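Local coordinates for protein pentalenene synthase (Streptomyces chartreusis NRRL 3882, PDB 6Q4S) that probably cyclises (2E,6E)-farnesyl diphosphate to the bicyclic sesquiterpenol 7-epi-alpha-eudesmol, with magnesium as its cofactor, at residues M203-M208 with D282-D287; A143-R148 with S186-E191. One frame throughout, in Å; residues are numbered along the deposited sequence.

Contact 1 (M203-M208 with D282-D287); sequences MGHPVM and DELRLD
The imidazole of His205 meets the Glu283 carboxylate at its edge, near the ring plane, while Pro206 CD sits over one ring face, toward the rim and 3.3 Å above the plane. Leu284 comes in obliquely, and its CD2 methyl stands 4.1 Å from His205 CD2. The ring and the carboxylate are turned 77° against each other. Across this edge His205 NE2 donates a weak hydrogen bond to Glu283 OE2 at 3.3 Å. Glu283 gets there on a chain extended beyond CG. ND1, one carbon away from NE2 around the ring, works inside its own segment: Val207 N donates to His205 ND1 at 3.2 Å, tilted 21° out of the ring plane. With CG anti to the backbone N (chi1 -169°), His205 can turn one nitrogen back onto the helix start and the other toward Glu283. With an alanine here, Val207 N would probably lose its cap, Glu283 its histidine mate and Leu284 the ring it packs against. Met280, one turn earlier on helix 252-284, also touches the His205 side chain. Past Leu284 the chain turns at Arg285, whose NH2 forms a salt bridge with Asp287 OD2 of the second subunit. The arrangement joins two helix ends at the surface of an all-helical terpene synthase: a histidine N-cap opening helix 206-228 faces the last turn of helix 252-284, which closes in a Schellman motif with Arg285 at positive phi and Arg285 N bonded to Asp282 O at 3.0 Å.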
# COMPACT_ATOMS: atom_id res chain seq x y z
N MET A 203 11.86 8.17 8.98
CA MET A 203 10.42 8.09 8.69
C MET A 203 9.67 7.13 9.63
O MET A 203 8.56 7.43 10.02
CB MET A 203 10.09 7.68 7.21
CG MET A 203 10.15 8.83 6.22
SD MET A 203 8.95 10.20 6.41
CE MET A 203 7.71 9.19 6.91
N GLY A 204 10.28 6.02 9.97
CA GLY A 204 9.75 5.04 10.94
C GLY A 204 10.12 5.27 12.41
O GLY A 204 9.77 4.49 13.26
N HIS A 205 10.86 6.33 12.70
CA HIS A 205 11.15 6.68 14.09
C HIS A 205 9.89 7.24 14.81
O HIS A 205 9.08 7.92 14.17
CB HIS A 205 12.29 7.67 14.12
CG HIS A 205 12.85 7.92 15.47
ND1 HIS A 205 12.26 8.78 16.37
CD2 HIS A 205 13.94 7.40 16.10
CE1 HIS A 205 12.98 8.80 17.49
NE2 HIS A 205 13.99 7.96 17.35
N PRO A 206 9.72 6.95 16.10
CA PRO A 206 8.49 7.41 16.81
C PRO A 206 8.23 8.92 16.79
O PRO A 206 7.09 9.34 16.78
CB PRO A 206 8.69 6.93 18.25
CG PRO A 206 9.67 5.82 18.18
CD PRO A 206 10.50 6.00 16.92
N VAL A 207 9.27 9.71 16.82
CA VAL A 207 9.11 11.13 16.70
C VAL A 207 8.48 11.58 15.39
O VAL A 207 7.56 12.41 15.37
CB VAL A 207 10.47 11.86 16.92
CG1 VAL A 207 10.35 13.35 16.65
CG2 VAL A 207 10.99 11.67 18.33
N MET A 208 9.03 11.13 14.26
CA MET A 208 8.48 11.51 12.98
C MET A 208 7.06 10.92 12.73
O MET A 208 6.21 11.60 12.15
CB MET A 208 9.46 11.10 11.87
CG MET A 208 8.98 11.40 10.47
SD MET A 208 8.83 13.15 10.12
CE MET A 208 10.53 13.45 9.53
N ASP A 282 20.65 12.17 16.19
CA ASP A 282 21.76 11.64 17.03
C ASP A 282 21.53 10.17 17.41
O ASP A 282 22.41 9.34 17.24
CB ASP A 282 21.95 12.47 18.34
CG ASP A 282 22.35 13.93 18.09
OD1 ASP A 282 22.78 14.30 16.98
OD2 ASP A 282 22.24 14.75 19.01
N GLU A 283 20.37 9.84 17.94
CA GLU A 283 20.03 8.45 18.31
C GLU A 283 20.08 7.46 17.12
O GLU A 283 20.47 6.30 17.27
CB GLU A 283 18.64 8.50 18.96
CG GLU A 283 17.84 7.24 19.27
CD GLU A 283 16.43 7.62 19.81
OE1 GLU A 283 16.16 8.84 20.03
OE2 GLU A 283 15.58 6.72 20.00
N LEU A 284 19.70 7.95 15.93
CA LEU A 284 19.85 7.21 14.66
C LEU A 284 21.26 7.23 14.07
O LEU A 284 21.51 6.46 13.16
CB LEU A 284 18.87 7.79 13.60
CG LEU A 284 17.39 7.53 13.93
CD1 LEU A 284 16.48 8.30 13.01
CD2 LEU A 284 17.10 6.03 13.96
N ARG A 285 22.15 8.09 14.56
CA ARG A 285 23.54 8.24 14.04
C ARG A 285 23.59 8.73 12.60
O ARG A 285 24.39 8.27 11.78
CB ARG A 285 24.36 6.95 14.16
CG ARG A 285 24.28 6.26 15.50
CD ARG A 285 25.15 5.01 15.46
NE ARG A 285 24.42 3.79 15.82
CZ ARG A 285 23.62 3.07 15.01
NH1 ARG A 285 23.38 3.43 13.75
NH2 ARG A 285 23.04 1.97 15.48
N LEU A 286 22.74 9.67 12.27
CA LEU A 286 22.72 10.14 10.89
C LEU A 286 23.92 11.04 10.62
O LEU A 286 24.30 11.82 11.47
CB LEU A 286 21.40 10.87 10.56
CG LEU A 286 20.09 10.15 10.88
CD1 LEU A 286 18.97 11.04 10.37
CD2 LEU A 286 20.03 8.76 10.27
N ASP A 287 24.51 10.91 9.44
CA ASP A 287 25.48 11.88 8.96
C ASP A 287 24.80 13.19 8.57
O ASP A 287 23.58 13.29 8.64
CB ASP A 287 26.33 11.30 7.81
CG ASP A 287 25.58 11.12 6.50
OD1 ASP A 287 24.76 11.97 6.05
OD2 ASP A 287 25.88 10.09 5.87

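Contact 2 (A143-R148 with S186-E191)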
# COMPACT_ATOMS: atom_id res chain seq x y z
N ALA A 143 1.85 4.92 -1.52
CA ALA A 143 0.75 4.09 -1.92
C ALA A 143 -0.11 3.69 -0.70
O ALA A 143 -1.34 3.66 -0.74
CB ALA A 143 1.24 2.85 -2.63
N ALA A 144 0.54 3.38 0.39
CA ALA A 144 -0.26 3.01 1.57
C ALA A 144 -0.92 4.26 2.16
O ALA A 144 -2.04 4.21 2.53
CB ALA A 144 0.61 2.32 2.59
N SER A 145 -0.21 5.39 2.25
CA SER A 145 -0.81 6.63 2.78
C SER A 145 -2.09 7.03 1.99
O SER A 145 -3.17 7.28 2.56
CB SER A 145 0.20 7.79 2.75
OG SER A 145 1.29 7.63 3.63
N TRP A 146 -1.97 7.07 0.67
CA TRP A 146 -3.05 7.39 -0.26
C TRP A 146 -4.21 6.39 -0.13
O TRP A 146 -5.38 6.78 -0.10
CB TRP A 146 -2.48 7.30 -1.67
CG TRP A 146 -3.42 7.51 -2.84
CD1 TRP A 146 -3.74 6.57 -3.79
CD2 TRP A 146 -4.03 8.72 -3.30
NE1 TRP A 146 -4.53 7.10 -4.73
CE2 TRP A 146 -4.74 8.41 -4.47
CE3 TRP A 146 -4.09 10.04 -2.81
CZ2 TRP A 146 -5.49 9.35 -5.19
CZ3 TRP A 146 -4.81 10.99 -3.55
CH2 TRP A 146 -5.53 10.61 -4.70
N GLY A 147 -3.85 5.12 -0.09
CA GLY A 147 -4.83 4.06 0.13
C GLY A 147 -5.61 4.17 1.43
O GLY A 147 -6.85 4.04 1.43
N ARG A 148 -4.91 4.43 2.53
CA ARG A 148 -5.60 4.60 3.84
C ARG A 148 -6.59 5.79 3.77
O ARG A 148 -7.72 5.68 4.21
CB ARG A 148 -4.59 4.83 4.97
CG ARG A 148 -3.72 3.63 5.30
CD ARG A 148 -2.83 3.88 6.49
NE ARG A 148 -1.92 2.68 6.62
CZ ARG A 148 -0.66 2.64 6.26
NH1 ARG A 148 -0.05 3.77 5.86
NH2 ARG A 148 -0.00 1.47 6.32
N SER A 186 -0.10 13.66 1.54
CA SER A 186 0.22 15.08 1.17
C SER A 186 1.64 15.46 1.53
O SER A 186 2.32 16.12 0.71
CB SER A 186 -0.84 16.05 1.71
OG SER A 186 -2.13 15.63 1.31
N ILE A 187 2.08 15.06 2.72
CA ILE A 187 3.44 15.25 3.20
C ILE A 187 4.42 14.43 2.39
O ILE A 187 5.47 14.95 1.93
CB ILE A 187 3.59 14.94 4.69
CG1 ILE A 187 2.87 16.02 5.52
CG2 ILE A 187 5.07 14.91 5.11
CD1 ILE A 187 2.43 15.51 6.90
N ASP A 188 4.06 13.18 2.12
CA ASP A 188 4.91 12.29 1.31
C ASP A 188 5.24 12.98 -0.04
O ASP A 188 6.35 12.88 -0.51
CB ASP A 188 4.22 10.97 1.00
CG ASP A 188 4.00 10.09 2.23
OD1 ASP A 188 4.73 10.19 3.24
OD2 ASP A 188 3.12 9.23 2.16
N ALA A 189 4.29 13.67 -0.64
CA ALA A 189 4.54 14.21 -1.94
C ALA A 189 5.55 15.37 -1.87
O ALA A 189 6.00 15.83 -2.93
CB ALA A 189 3.27 14.69 -2.59
N GLY A 190 5.83 15.91 -0.68
CA GLY A 190 6.80 16.97 -0.56
C GLY A 190 8.19 16.55 -1.06
O GLY A 190 8.94 17.35 -1.63
N GLU A 191 8.50 15.28 -0.84
CA GLU A 191 9.77 14.69 -1.23
C GLU A 191 9.80 14.66 -2.80
O GLU A 191 10.78 15.09 -3.40
CB GLU A 191 9.87 13.27 -0.67
CG GLU A 191 10.21 13.20 0.78
CD GLU A 191 9.82 11.89 1.44
OE1 GLU A 191 10.66 10.97 1.61
OE2 GLU A 191 8.63 11.77 1.76
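Asp188 lies buried, and its carboxylate is gripped from several directions: OD2 lies 2.8 Å from Ser145 OG, within hydrogen-bonding reach, while OD1 makes salt bridges to Arg141 and Arg212. This is helix-to-helix contact inside the all-alpha fold of class I terpene synthases, where helix 136-161 runs past helix 183-194. The backbones stay well apart, with Ser145 CA and Asp188 CA 8.2 Å from each other, and it is these two short polar side chains, each pointing toward the other helix, that bridge the gap. Asp188 holds CG beside its backbone N (chi1 -66°), which carries the carboxylate out toward helix 136-161. The carbonyl O of Arg141, one turn back in the serine's own helix, is also within hydrogen-bonding reach of the Ser145 hydroxyl, whose single proton could go to either acceptor. With two arginines at OD1, the aspartate is likely to stay ionised despite its burial, and Arg212 ties helix 206-228 into the same cluster. On another side of helix 136-161, Arg148 NH2 hydrogen-bonds to Thr140 OG1 of the second subunit. The same approach that brings the carboxylate to the hydroxyl puts Asp188 OD2 3.3 Å from Ser145 CB.

Contact 2 belongs to the core, about 8 Å from the centre of the chain to its own centre, whereas contact 1 sits at the surface, about 24 Å out. Their centres are 20 Å apart and they do not touch, and their segments lie on four different helices. Helix 206-228 nevertheless links them: it begins in contact 1 and sends Arg212 to the carboxylate in contact 2, while Ile301 is touched by Met208 and by Ile187. The chemistry follows the setting. Inside, a short polar contact belongs to a cluster of opposite charges; outside, one weak imidazole–carboxylate bond is backed by a leucine. Both contacts also reach the second subunit.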